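PDB 4X7M: TarM from Staphylococcus aureus subsp. aureus 21178, which belongs to the GT-B clan of glycosyltransferases, pairing two Rossmann-like domains with a large inserted antiparallel sheet. Local coordinates for residues E71-I76 with V208-K213; I141-F146 with E155-D160; N272-N277 with F294-I299; K307-P312 with A412-R417. The protein carries 1 engineered substitution. All coordinates share one frame; numbering follows the deposited sequence.

How the contacts relate
Followed from the N terminus, the chain shows how insertion and closure build a two-domain fold. Contact 1 joins helix 69-80, just after the third strand of the N-terminal parallel sheet, to helix 203-214, just before the fourth, and so closes a long loop that contains the antiparallel sheet. Contact 2, a hairpin pairing within that sheet, is nested inside this loop, with nearest atoms about 11 Å from contact 1. Contacts 3 and 4 follow in series. Contact 3 ties two loops leading into adjacent strands of the first parallel sheet, 278-281 and the edge strand 299-301; contact 4 packs the connection between the two parallel sheets against the end of helix 407-414 in the second.

Contact 1 (E71-I76 with V208-K213); sequences EYFKQI and VYYLEK
Aromatic helix-helix packing joins Tyr72 and Phe73 of helix 69-80 to Tyr209 and Tyr210 of helix 203-214, helices that come before and after the inserted antiparallel sheet in the chain. The segment axes cross at 67° and come no nearer than 12.2 Å, a gap that large rings can span. With CG anti to the backbone N (chi1 177°), Tyr72 presents the face of its ring to the edge of Tyr210 in an offset edge-to-face pair tilted at 60°. Tyr210 CE1 reaches in as far as Tyr72 CB, 3.5 Å away. Phe73 meets the second helix differently: its CZ approaches Tyr209 CE2 at 3.8 Å, edge against edge, while its CE2 lies 3.8 Å from Tyr210 CD1. Within its own helix, Tyr72 CD2 sits over the centre of the Phe73 ring. Outside partners extend the cluster, Phe73 touching Ile177 of the antiparallel sheet and Tyr210 touching Val39 of strand 36-40. The result is a crossed aromatic helix-helix packing where this chain leaves and rejoins its N-terminal Rossmann-like domain.

Contact 2 (I141-F146 with E155-D160); sequences IERFSF and ETFNVD
Arg143 O is gripped by Glu155 N at 2.8 Å, in the carbonyl plane, and by a water that also lies within bonding distance of Ser145 OG and Glu155 OE1. This is the antiparallel ladder of the hairpin formed by strands 139-147 and 150-157. Arg143 and Glu155 are its hydrogen-bonded pair, although the return bond, Arg143 N to Glu155 O, is weak. Glu142 and Thr156 form the adjoining non-hydrogen-bonded pair, where Glu142 CA comes within 3.3 Å of Glu155 O in a CA-H...O contact. Next along, Phe157 N donates almost straight (178°) to Ile141 O, at 2.8 Å and from 46° above the carbonyl plane. On the other flank of strand 139-147, Ile141 and Glu142 both face Phe134, a classic beta bulge. The side chains of Arg143 and Glu155 run alongside each other in the same direction without a salt bridge; Arg143 NE instead pairs with Asp133, and Glu155 OE2 accepts from Gln166. Phe157, its CG anti to the carbonyl carbon (chi1 -64°), turns a ring edge to the neighbouring strand and sets CE1 3.5 Å from Arg143 CB.

Contact 3 (N272-N277 with F294-I299); sequences NANKIN and FDVENI
The Asn274 side-chain amide has Val296 CG2 over one face, 3.7 Å from Asn274 CG, and two backbone N-H groups converging on its oxygen. Asn274 belongs to a type I beta turn, Ala273 to Ile276, docked on the loop that enters strand 299-301 at the edge of the N-terminal parallel sheet. Glu297 N reaches Asn274 OD1 in the carbonyl plane, on a lone pair, at 3.0 Å, while Asn298 N arrives nearly along the C=O axis at 3.1 Å. The other end of the amide is used too: Asn274 ND2 donates to Glu297 OE1 at 2.8 Å, meeting the carboxylate from above its plane. Asn298 donates in turn through its own amide, which has Ala273 O close to its plane and bonds it through ND2; a weak bond runs from the same ND2 to Ile276 O. One side chain thus reaches carbonyls at both ends of the turn. An apolar contact adds to these polar links: Ala273 CB packs 3.6 Å from Val296 CG1.

Contact 4 (K307-P312 with A412-R417); sequences KIHNAP and AMISKR
A chi1 of 59° holds CG of His309 between its backbone N and carbonyl carbon, while in Ile414 the CG2 branch stands anti to the backbone N; together these torsions set the CG2 methyl over one face of the imidazole. Ile414 CG2 lies 3.6 Å from the centroid of the His309 ring and 13° off its normal, a well-centred CH-pi contact. At the edge of the same ring, Ser415 CB comes within 3.4 Å of His309 NE2. Farther along, the Pro312 ring crowds the backbone, with CD 3.0 Å from Ser415 O, and Pro312 CG lies over a face of the Arg417 guanidinium. That group is held in place by outside carbonyls, its NE donating to Leu390 O. Ala311 CB meets Lys416 CE at 3.6 Å. Arg471 joins the two segments from a third element, helix 460-477, by bonding both His309 O and Ile414 O. At the helix terminus, Ala412 O accepts Arg417 N at 2.9 Å and Ser415 OG from the opposite face of its plane. Lys416 has positive phi, and its N bonds Met413 O: a Schellman motif ends helix 407-414 of the C-terminal Rossmann-like domain, against the connection between the two parallel sheets of this GT-B fold.

Contact 1 (E71-I76 with V208-K213)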
loop_
_atom_site.group_PDB
_atom_site.type_symbol
_atom_site.label_atom_id
_atom_site.label_comp_id
_atom_site.label_asym_id
_atom_site.label_seq_id
_atom_site.Cartn_x
_atom_site.Cartn_y
_atom_site.Cartn_z
ATOM N N GLU A 71 10.108 9.552 13.609
ATOM C CA GLU A 71 11.361 10.048 13.002
ATOM C C GLU A 71 11.609 11.535 13.241
ATOM O O GLU A 71 12.750 11.919 13.536
ATOM C CB GLU A 71 11.388 9.792 11.491
ATOM C CG GLU A 71 12.061 8.498 11.074
ATOM C CD GLU A 71 12.890 8.647 9.813
ATOM O OE1 GLU A 71 12.297 8.781 8.715
ATOM O OE2 GLU A 71 14.137 8.669 9.928
ATOM N N TYR A 72 10.547 12.363 13.141
ATOM C CA TYR A 72 10.599 13.806 13.390
ATOM C C TYR A 72 11.033 14.089 14.837
ATOM O O TYR A 72 12.037 14.776 15.040
ATOM C CB TYR A 72 9.229 14.444 13.087
ATOM C CG TYR A 72 9.107 15.932 13.370
ATOM C CD1 TYR A 72 9.579 16.875 12.462
ATOM C CD2 TYR A 72 8.408 16.395 14.481
ATOM C CE1 TYR A 72 9.418 18.244 12.689
ATOM C CE2 TYR A 72 8.247 17.761 14.722
ATOM C CZ TYR A 72 8.753 18.683 13.824
ATOM O OH TYR A 72 8.600 20.030 14.066
ATOM N N PHE A 73 10.302 13.542 15.836
ATOM C CA PHE A 73 10.631 13.763 17.247
ATOM C C PHE A 73 11.913 13.035 17.643
ATOM O O PHE A 73 12.555 13.433 18.618
ATOM C CB PHE A 73 9.449 13.441 18.182
ATOM C CG PHE A 73 8.188 14.227 17.890
ATOM C CD1 PHE A 73 7.961 15.459 18.488
ATOM C CD2 PHE A 73 7.224 13.730 17.024
ATOM C CE1 PHE A 73 6.794 16.184 18.211
ATOM C CE2 PHE A 73 6.069 14.465 16.728
ATOM C CZ PHE A 73 5.851 15.675 17.338
ATOM N N LYS A 74 12.318 12.013 16.841
ATOM C CA LYS A 74 13.566 11.256 17.035
ATOM C C LYS A 74 14.788 12.167 16.756
ATOM O O LYS A 74 15.709 12.218 17.580
ATOM C CB LYS A 74 13.590 10.007 16.123
ATOM C CG LYS A 74 14.822 9.116 16.313
ATOM C CD LYS A 74 15.121 8.312 15.057
ATOM C CE LYS A 74 16.465 7.631 15.128
ATOM N NZ LYS A 74 16.710 6.783 13.933
ATOM N N GLN A 75 14.775 12.896 15.599
ATOM C CA GLN A 75 15.850 13.814 15.194
ATOM C C GLN A 75 15.954 15.044 16.089
ATOM O O GLN A 75 17.047 15.604 16.230
ATOM C CB GLN A 75 15.775 14.190 13.703
ATOM C CG GLN A 75 16.196 13.056 12.744
ATOM C CD GLN A 75 17.661 12.639 12.812
ATOM O OE1 GLN A 75 18.576 13.444 13.054
ATOM N NE2 GLN A 75 17.921 11.364 12.549
ATOM N N ILE A 76 14.831 15.444 16.722
ATOM C CA ILE A 76 14.813 16.563 17.674
ATOM C C ILE A 76 15.582 16.149 18.947
ATOM O O ILE A 76 16.353 16.950 19.476
ATOM C CB ILE A 76 13.366 17.094 17.919
ATOM C CG1 ILE A 76 12.848 17.856 16.672
ATOM C CG2 ILE A 76 13.274 17.981 19.177
ATOM C CD1 ILE A 76 11.365 18.070 16.638
ATOM N N VAL A 208 -2.307 14.621 14.694
ATOM C CA VAL A 208 -2.972 15.898 14.403
ATOM C C VAL A 208 -2.035 17.081 14.762
ATOM O O VAL A 208 -1.837 17.974 13.931
ATOM C CB VAL A 208 -4.380 15.992 15.062
ATOM C CG1 VAL A 208 -4.848 17.450 15.236
ATOM C CG2 VAL A 208 -5.404 15.184 14.273
ATOM N N TYR A 209 -1.439 17.056 15.980
ATOM C CA TYR A 209 -0.483 18.055 16.455
ATOM C C TYR A 209 0.746 18.043 15.563
ATOM O O TYR A 209 1.244 19.108 15.218
ATOM C CB TYR A 209 -0.082 17.758 17.901
ATOM C CG TYR A 209 1.191 18.431 18.375
ATOM C CD1 TYR A 209 1.166 19.718 18.908
ATOM C CD2 TYR A 209 2.406 17.752 18.362
ATOM C CE1 TYR A 209 2.332 20.331 19.375
ATOM C CE2 TYR A 209 3.579 18.356 18.818
ATOM C CZ TYR A 209 3.537 19.640 19.336
ATOM O OH TYR A 209 4.702 20.220 19.798
ATOM N N TYR A 210 1.253 16.847 15.226
ATOM C CA TYR A 210 2.428 16.672 14.383
ATOM C C TYR A 210 2.228 17.294 13.003
ATOM O O TYR A 210 3.138 17.961 12.517
ATOM C CB TYR A 210 2.828 15.193 14.312
ATOM C CG TYR A 210 3.739 14.831 13.156
ATOM C CD1 TYR A 210 5.056 15.285 13.112
ATOM C CD2 TYR A 210 3.288 14.022 12.109
ATOM C CE1 TYR A 210 5.893 14.967 12.044
ATOM C CE2 TYR A 210 4.124 13.682 11.047
ATOM C CZ TYR A 210 5.423 14.158 11.019
ATOM O OH TYR A 210 6.241 13.837 9.969
ATOM N N LEU A 211 1.041 17.101 12.385
ATOM C CA LEU A 211 0.750 17.681 11.070
ATOM C C LEU A 211 0.652 19.206 11.155
ATOM O O LEU A 211 1.155 19.894 10.273
ATOM C CB LEU A 211 -0.497 17.070 10.417
ATOM C CG LEU A 211 -0.398 15.594 9.981
ATOM C CD1 LEU A 211 -1.740 15.054 9.551
ATOM C CD2 LEU A 211 0.636 15.401 8.888
ATOM N N GLU A 212 0.078 19.721 12.257
ATOM C CA GLU A 212 -0.049 21.145 12.572
ATOM C C GLU A 212 1.359 21.776 12.797
ATOM O O GLU A 212 1.538 22.978 12.574
ATOM C CB GLU A 212 -0.908 21.331 13.837
ATOM C CG GLU A 212 -2.407 21.121 13.650
ATOM C CD GLU A 212 -3.256 21.107 14.917
ATOM O OE1 GLU A 212 -2.700 21.321 16.022
ATOM O OE2 GLU A 212 -4.487 20.902 14.804
ATOM N N LYS A 213 2.343 20.955 13.215
ATOM C CA LYS A 213 3.740 21.340 13.434
ATOM C C LYS A 213 4.614 21.194 12.173
ATOM O O LYS A 213 5.487 22.028 11.939
ATOM C CB LYS A 213 4.355 20.533 14.593
ATOM C CG LYS A 213 4.510 21.330 15.884
ATOM C CD LYS A 213 5.765 22.215 15.878
ATOM C CE LYS A 213 5.847 23.151 17.067
ATOM N NZ LYS A 213 7.112 23.937 17.059
#

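Contact 2 (I141-F146 with E155-D160)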
loop_
_atom_site.group_PDB
_atom_site.type_symbol
_atom_site.label_atom_id
_atom_site.label_comp_id
_atom_site.label_asym_id
_atom_site.label_seq_id
_atom_site.Cartn_x
_atom_site.Cartn_y
_atom_site.Cartn_z
ATOM N N ILE A 141 7.988 -9.393 31.904
ATOM C CA ILE A 141 7.500 -8.057 32.256
ATOM C C ILE A 141 7.974 -6.959 31.293
ATOM O O ILE A 141 7.246 -5.989 31.073
ATOM C CB ILE A 141 7.772 -7.690 33.741
ATOM C CG1 ILE A 141 9.267 -7.832 34.109
ATOM C CG2 ILE A 141 6.872 -8.499 34.679
ATOM C CD1 ILE A 141 9.801 -6.749 35.036
ATOM N N GLU A 142 9.200 -7.094 30.747
ATOM C CA GLU A 142 9.800 -6.090 29.867
ATOM C C GLU A 142 10.493 -6.672 28.621
ATOM O O GLU A 142 10.758 -7.869 28.557
ATOM C CB GLU A 142 10.806 -5.243 30.670
ATOM C CG GLU A 142 10.181 -4.241 31.625
ATOM C CD GLU A 142 11.177 -3.514 32.505
ATOM O OE1 GLU A 142 11.136 -2.262 32.543
ATOM O OE2 GLU A 142 11.997 -4.194 33.164
ATOM N N ARG A 143 10.775 -5.813 27.627
ATOM C CA ARG A 143 11.526 -6.174 26.424
ATOM C C ARG A 143 12.256 -4.972 25.848
ATOM O O ARG A 143 11.629 -3.982 25.501
ATOM C CB ARG A 143 10.675 -6.875 25.348
ATOM C CG ARG A 143 11.413 -7.047 24.016
ATOM C CD ARG A 143 10.544 -7.632 22.944
ATOM N NE ARG A 143 10.802 -9.064 22.800
ATOM C CZ ARG A 143 10.156 -9.867 21.959
ATOM N NH1 ARG A 143 9.195 -9.387 21.175
ATOM N NH2 ARG A 143 10.464 -11.157 21.895
ATOM N N PHE A 144 13.574 -5.091 25.722
ATOM C CA PHE A 144 14.418 -4.075 25.137
ATOM C C PHE A 144 14.837 -4.534 23.755
ATOM O O PHE A 144 15.454 -5.588 23.623
ATOM C CB PHE A 144 15.641 -3.839 26.028
ATOM C CG PHE A 144 15.334 -3.126 27.317
ATOM C CD1 PHE A 144 15.306 -1.739 27.372
ATOM C CD2 PHE A 144 15.112 -3.838 28.487
ATOM C CE1 PHE A 144 15.075 -1.077 28.580
ATOM C CE2 PHE A 144 14.852 -3.176 29.689
ATOM C CZ PHE A 144 14.845 -1.800 29.730
ATOM N N SER A 145 14.480 -3.757 22.727
ATOM C CA SER A 145 14.795 -4.033 21.320
ATOM C C SER A 145 16.000 -3.197 20.871
ATOM O O SER A 145 16.068 -2.004 21.163
ATOM C CB SER A 145 13.579 -3.774 20.425
ATOM O OG SER A 145 12.526 -4.670 20.736
ATOM N N PHE A 146 16.969 -3.846 20.206
ATOM C CA PHE A 146 18.202 -3.212 19.746
ATOM C C PHE A 146 18.453 -3.411 18.263
ATOM O O PHE A 146 18.093 -4.446 17.709
ATOM C CB PHE A 146 19.434 -3.771 20.504
ATOM C CG PHE A 146 19.413 -3.735 22.011
ATOM C CD1 PHE A 146 18.603 -4.605 22.734
ATOM C CD2 PHE A 146 20.287 -2.915 22.712
ATOM C CE1 PHE A 146 18.599 -4.588 24.131
ATOM C CE2 PHE A 146 20.302 -2.914 24.110
ATOM C CZ PHE A 146 19.465 -3.756 24.815
ATOM N N GLU A 155 9.337 -2.320 25.629
ATOM C CA GLU A 155 7.948 -2.744 25.722
ATOM C C GLU A 155 7.686 -3.324 27.089
ATOM O O GLU A 155 8.495 -4.096 27.586
ATOM C CB GLU A 155 7.614 -3.787 24.649
ATOM C CG GLU A 155 7.408 -3.193 23.274
ATOM C CD GLU A 155 7.389 -4.229 22.171
ATOM O OE1 GLU A 155 8.413 -4.929 21.988
ATOM O OE2 GLU A 155 6.355 -4.321 21.469
ATOM N N THR A 156 6.572 -2.935 27.704
ATOM C CA THR A 156 6.122 -3.424 29.003
ATOM C C THR A 156 4.981 -4.401 28.737
ATOM O O THR A 156 4.086 -4.099 27.942
ATOM C CB THR A 156 5.757 -2.248 29.926
ATOM O OG1 THR A 156 6.957 -1.580 30.306
ATOM C CG2 THR A 156 5.014 -2.680 31.185
ATOM N N PHE A 157 5.036 -5.575 29.383
ATOM C CA PHE A 157 4.047 -6.648 29.251
ATOM C C PHE A 157 3.188 -6.772 30.513
ATOM O O PHE A 157 3.566 -6.268 31.576
ATOM C CB PHE A 157 4.745 -7.984 28.932
ATOM C CG PHE A 157 5.462 -7.997 27.608
ATOM C CD1 PHE A 157 6.705 -7.392 27.467
ATOM C CD2 PHE A 157 4.898 -8.614 26.502
ATOM C CE1 PHE A 157 7.360 -7.386 26.239
ATOM C CE2 PHE A 157 5.559 -8.617 25.275
ATOM C CZ PHE A 157 6.789 -8.006 25.152
ATOM N N ASN A 158 2.021 -7.428 30.387
ATOM C CA ASN A 158 1.096 -7.659 31.502
ATOM C C ASN A 158 1.153 -9.129 31.957
ATOM O O ASN A 158 2.042 -9.868 31.528
ATOM C CB ASN A 158 -0.335 -7.246 31.112
ATOM C CG ASN A 158 -0.861 -7.915 29.870
ATOM O OD1 ASN A 158 -1.073 -9.126 29.823
ATOM N ND2 ASN A 158 -1.087 -7.131 28.834
ATOM N N VAL A 159 0.203 -9.550 32.815
ATOM C CA VAL A 159 0.105 -10.927 33.314
ATOM C C VAL A 159 -0.237 -11.943 32.197
ATOM O O VAL A 159 0.232 -13.082 32.250
ATOM C CB VAL A 159 -0.817 -11.060 34.554
ATOM C CG1 VAL A 159 -0.207 -10.357 35.762
ATOM C CG2 VAL A 159 -2.231 -10.543 34.270
ATOM N N ASP A 160 -1.012 -11.512 31.174
ATOM C CA ASP A 160 -1.405 -12.339 30.022
ATOM C C ASP A 160 -0.361 -12.317 28.881
ATOM O O ASP A 160 -0.599 -12.899 27.817
ATOM C CB ASP A 160 -2.799 -11.921 29.503
ATOM C CG ASP A 160 -3.991 -12.377 30.332
ATOM O OD1 ASP A 160 -3.803 -12.686 31.537
ATOM O OD2 ASP A 160 -5.116 -12.402 29.785
HETATM O O HOH W 1 10.915 -3.955 22.797
#

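Contact 3 (N272-N277 with F294-I299)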
loop_
_atom_site.group_PDB
_atom_site.type_symbol
_atom_site.label_atom_id
_atom_site.label_comp_id
_atom_site.label_asym_id
_atom_site.label_seq_id
_atom_site.Cartn_x
_atom_site.Cartn_y
_atom_site.Cartn_z
ATOM N N ASN A 272 -17.650 13.890 4.165
ATOM C CA ASN A 272 -16.940 15.103 4.545
ATOM C C ASN A 272 -16.236 15.833 3.393
ATOM O O ASN A 272 -15.371 16.680 3.633
ATOM C CB ASN A 272 -15.996 14.791 5.709
ATOM C CG ASN A 272 -16.736 14.441 6.973
ATOM O OD1 ASN A 272 -17.300 15.307 7.654
ATOM N ND2 ASN A 272 -16.791 13.161 7.291
ATOM N N ALA A 273 -16.651 15.549 2.148
ATOM C CA ALA A 273 -16.088 16.159 0.944
ATOM C C ALA A 273 -16.314 17.666 0.875
ATOM O O ALA A 273 -15.398 18.393 0.490
ATOM C CB ALA A 273 -16.648 15.493 -0.290
ATOM N N ASN A 274 -17.514 18.134 1.272
ATOM C CA ASN A 274 -17.849 19.568 1.265
ATOM C C ASN A 274 -17.088 20.354 2.329
ATOM O O ASN A 274 -16.849 21.552 2.148
ATOM C CB ASN A 274 -19.352 19.788 1.455
ATOM C CG ASN A 274 -20.203 19.453 0.259
ATOM O OD1 ASN A 274 -19.747 18.859 -0.719
ATOM N ND2 ASN A 274 -21.468 19.831 0.315
ATOM N N LYS A 275 -16.706 19.674 3.430
ATOM C CA LYS A 275 -15.987 20.255 4.568
ATOM C C LYS A 275 -14.460 20.379 4.342
ATOM O O LYS A 275 -13.759 20.903 5.200
ATOM C CB LYS A 275 -16.336 19.499 5.862
ATOM C CG LYS A 275 -17.822 19.562 6.235
ATOM C CD LYS A 275 -18.173 18.561 7.326
ATOM C CE LYS A 275 -19.650 18.255 7.386
ATOM N NZ LYS A 275 -19.929 17.055 8.219
ATOM N N ILE A 276 -13.961 19.922 3.177
ATOM C CA ILE A 276 -12.552 20.002 2.747
ATOM C C ILE A 276 -12.481 20.516 1.291
ATOM O O ILE A 276 -13.526 20.706 0.668
ATOM C CB ILE A 276 -11.738 18.693 2.968
ATOM C CG1 ILE A 276 -12.316 17.487 2.178
ATOM C CG2 ILE A 276 -11.540 18.391 4.458
ATOM C CD1 ILE A 276 -11.270 16.399 1.818
ATOM N N ASN A 277 -11.262 20.739 0.752
ATOM C CA ASN A 277 -11.070 21.279 -0.601
ATOM C C ASN A 277 -11.586 20.378 -1.696
ATOM O O ASN A 277 -11.941 20.874 -2.762
ATOM C CB ASN A 277 -9.632 21.710 -0.851
ATOM C CG ASN A 277 -9.215 22.894 -0.009
ATOM O OD1 ASN A 277 -8.701 22.751 1.122
ATOM N ND2 ASN A 277 -9.478 24.089 -0.527
ATOM N N PHE A 294 -24.982 10.305 -2.285
ATOM C CA PHE A 294 -24.650 11.144 -1.136
ATOM C C PHE A 294 -25.067 12.591 -1.306
ATOM O O PHE A 294 -25.097 13.102 -2.419
ATOM C CB PHE A 294 -23.140 11.063 -0.799
ATOM C CG PHE A 294 -22.597 9.689 -0.482
ATOM C CD1 PHE A 294 -22.149 8.849 -1.495
ATOM C CD2 PHE A 294 -22.486 9.251 0.831
ATOM C CE1 PHE A 294 -21.662 7.578 -1.209
ATOM C CE2 PHE A 294 -21.956 7.988 1.121
ATOM C CZ PHE A 294 -21.540 7.162 0.097
ATOM N N ASP A 295 -25.360 13.251 -0.185
ATOM C CA ASP A 295 -25.752 14.657 -0.106
ATOM C C ASP A 295 -24.460 15.507 -0.035
ATOM O O ASP A 295 -24.248 16.232 0.934
ATOM C CB ASP A 295 -26.653 14.898 1.147
ATOM C CG ASP A 295 -28.131 14.529 1.015
ATOM O OD1 ASP A 295 -28.665 14.566 -0.133
ATOM O OD2 ASP A 295 -28.776 14.279 2.065
ATOM N N VAL A 296 -23.579 15.384 -1.048
ATOM C CA VAL A 296 -22.287 16.085 -1.078
ATOM C C VAL A 296 -21.962 16.391 -2.554
ATOM O O VAL A 296 -22.319 15.597 -3.425
ATOM C CB VAL A 296 -21.224 15.205 -0.319
ATOM C CG1 VAL A 296 -20.037 14.808 -1.179
ATOM C CG2 VAL A 296 -20.766 15.848 0.976
ATOM N N GLU A 297 -21.339 17.543 -2.845
ATOM C CA GLU A 297 -21.012 17.886 -4.233
ATOM C C GLU A 297 -19.506 18.033 -4.595
ATOM O O GLU A 297 -19.131 17.895 -5.767
ATOM C CB GLU A 297 -21.943 18.995 -4.818
ATOM C CG GLU A 297 -22.164 20.288 -4.028
ATOM C CD GLU A 297 -23.247 20.287 -2.962
ATOM O OE1 GLU A 297 -22.961 20.765 -1.838
ATOM O OE2 GLU A 297 -24.357 19.764 -3.229
ATOM N N ASN A 298 -18.656 18.240 -3.578
ATOM C CA ASN A 298 -17.212 18.445 -3.727
ATOM C C ASN A 298 -16.387 17.174 -4.088
ATOM O O ASN A 298 -15.389 16.846 -3.414
ATOM C CB ASN A 298 -16.678 19.160 -2.497
ATOM C CG ASN A 298 -15.766 20.328 -2.782
ATOM O OD1 ASN A 298 -15.759 20.895 -3.879
ATOM N ND2 ASN A 298 -14.993 20.739 -1.774
ATOM N N ILE A 299 -16.807 16.472 -5.176
ATOM C CA ILE A 299 -16.174 15.223 -5.671
ATOM C C ILE A 299 -15.503 15.503 -6.995
ATOM O O ILE A 299 -16.106 16.115 -7.885
ATOM C CB ILE A 299 -17.158 14.021 -5.761
ATOM C CG1 ILE A 299 -17.859 13.783 -4.434
ATOM C CG2 ILE A 299 -16.476 12.737 -6.230
ATOM C CD1 ILE A 299 -19.298 14.145 -4.529
#

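Contact 4 (K307-P312 with A412-R417)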
loop_
_atom_site.group_PDB
_atom_site.type_symbol
_atom_site.label_atom_id
_atom_site.label_comp_id
_atom_site.label_asym_id
_atom_site.label_seq_id
_atom_site.Cartn_x
_atom_site.Cartn_y
_atom_site.Cartn_z
ATOM N N LYS A 307 2.172 5.959 -16.581
ATOM C CA LYS A 307 3.539 5.770 -17.045
ATOM C C LYS A 307 3.528 5.066 -18.401
ATOM O O LYS A 307 3.259 3.882 -18.486
ATOM C CB LYS A 307 4.348 4.986 -15.987
ATOM C CG LYS A 307 5.209 5.885 -15.079
ATOM C CD LYS A 307 5.801 5.130 -13.865
ATOM C CE LYS A 307 7.080 5.758 -13.353
ATOM N NZ LYS A 307 7.688 4.993 -12.223
ATOM N N ILE A 308 3.791 5.824 -19.457
ATOM C CA ILE A 308 3.764 5.415 -20.857
ATOM C C ILE A 308 5.153 4.997 -21.355
ATOM O O ILE A 308 5.920 5.817 -21.894
ATOM C CB ILE A 308 3.033 6.469 -21.754
ATOM C CG1 ILE A 308 1.594 6.731 -21.209
ATOM C CG2 ILE A 308 2.992 6.012 -23.231
ATOM C CD1 ILE A 308 0.934 8.114 -21.505
ATOM N N HIS A 309 5.472 3.699 -21.130
ATOM C CA HIS A 309 6.709 3.044 -21.564
ATOM C C HIS A 309 6.558 2.757 -23.044
ATOM O O HIS A 309 5.417 2.672 -23.514
ATOM C CB HIS A 309 6.935 1.729 -20.779
ATOM C CG HIS A 309 5.837 0.711 -20.904
ATOM N ND1 HIS A 309 4.903 0.525 -19.895
ATOM C CD2 HIS A 309 5.568 -0.154 -21.912
ATOM C CE1 HIS A 309 4.114 -0.449 -20.316
ATOM N NE2 HIS A 309 4.467 -0.882 -21.528
ATOM N N ASN A 310 7.683 2.615 -23.791
ATOM C CA ASN A 310 7.576 2.312 -25.220
ATOM C C ASN A 310 6.988 0.913 -25.401
ATOM O O ASN A 310 7.243 0.015 -24.592
ATOM C CB ASN A 310 8.902 2.469 -25.976
ATOM C CG ASN A 310 8.709 2.579 -27.488
ATOM O OD1 ASN A 310 7.773 3.228 -27.993
ATOM N ND2 ASN A 310 9.586 1.940 -28.253
ATOM N N ALA A 311 6.160 0.762 -26.436
ATOM C CA ALA A 311 5.477 -0.481 -26.762
ATOM C C ALA A 311 6.444 -1.604 -27.213
ATOM O O ALA A 311 7.471 -1.309 -27.839
ATOM C CB ALA A 311 4.453 -0.219 -27.852
ATOM N N PRO A 312 6.106 -2.898 -26.960
ATOM C CA PRO A 312 6.954 -3.993 -27.462
ATOM C C PRO A 312 7.120 -3.909 -28.980
ATOM O O PRO A 312 6.182 -3.500 -29.684
ATOM C CB PRO A 312 6.172 -5.253 -27.064
ATOM C CG PRO A 312 5.295 -4.826 -25.950
ATOM C CD PRO A 312 4.926 -3.426 -26.249
ATOM N N ALA A 412 -1.367 -3.047 -19.775
ATOM C CA ALA A 412 -1.497 -3.964 -20.897
ATOM C C ALA A 412 -1.764 -3.214 -22.175
ATOM O O ALA A 412 -1.195 -3.552 -23.202
ATOM C CB ALA A 412 -2.630 -4.935 -20.631
ATOM N N MET A 413 -2.623 -2.186 -22.101
ATOM C CA MET A 413 -3.034 -1.359 -23.223
ATOM C C MET A 413 -1.887 -0.515 -23.731
ATOM O O MET A 413 -1.715 -0.394 -24.949
ATOM C CB MET A 413 -4.269 -0.536 -22.837
ATOM C CG MET A 413 -5.533 -1.399 -22.716
ATOM S SD MET A 413 -7.009 -0.573 -22.041
ATOM C CE MET A 413 -7.330 0.593 -23.366
ATOM N N ILE A 414 -1.067 0.025 -22.804
ATOM C CA ILE A 414 0.138 0.811 -23.124
ATOM C C ILE A 414 1.109 -0.061 -23.940
ATOM O O ILE A 414 1.680 0.407 -24.929
ATOM C CB ILE A 414 0.808 1.390 -21.838
ATOM C CG1 ILE A 414 -0.115 2.424 -21.117
ATOM C CG2 ILE A 414 2.202 1.981 -22.114
ATOM C CD1 ILE A 414 0.178 2.596 -19.570
ATOM N N SER A 415 1.226 -1.353 -23.567
ATOM C CA SER A 415 2.108 -2.292 -24.249
ATOM C C SER A 415 1.456 -2.954 -25.491
ATOM O O SER A 415 1.954 -3.961 -26.001
ATOM C CB SER A 415 2.748 -3.262 -23.260
ATOM O OG SER A 415 1.950 -4.409 -23.065
ATOM N N LYS A 416 0.384 -2.310 -26.019
ATOM C CA LYS A 416 -0.384 -2.714 -27.208
ATOM C C LYS A 416 -1.054 -4.090 -27.103
ATOM O O LYS A 416 -1.183 -4.784 -28.121
ATOM C CB LYS A 416 0.432 -2.565 -28.522
ATOM C CG LYS A 416 0.853 -1.142 -28.876
ATOM C CD LYS A 416 1.210 -1.001 -30.356
ATOM C CE LYS A 416 2.605 -1.466 -30.738
ATOM N NZ LYS A 416 2.912 -1.181 -32.172
ATOM N N ARG A 417 -1.513 -4.463 -25.884
ATOM C CA ARG A 417 -2.187 -5.739 -25.588
ATOM C C ARG A 417 -3.645 -5.479 -25.218
ATOM O O ARG A 417 -3.911 -4.959 -24.123
ATOM C CB ARG A 417 -1.461 -6.526 -24.472
ATOM C CG ARG A 417 0.040 -6.703 -24.684
ATOM C CD ARG A 417 0.312 -7.444 -25.965
ATOM N NE ARG A 417 1.738 -7.616 -26.246
ATOM C CZ ARG A 417 2.345 -7.114 -27.311
ATOM N NH1 ARG A 417 1.669 -6.384 -28.187
ATOM N NH2 ARG A 417 3.633 -7.336 -27.512
#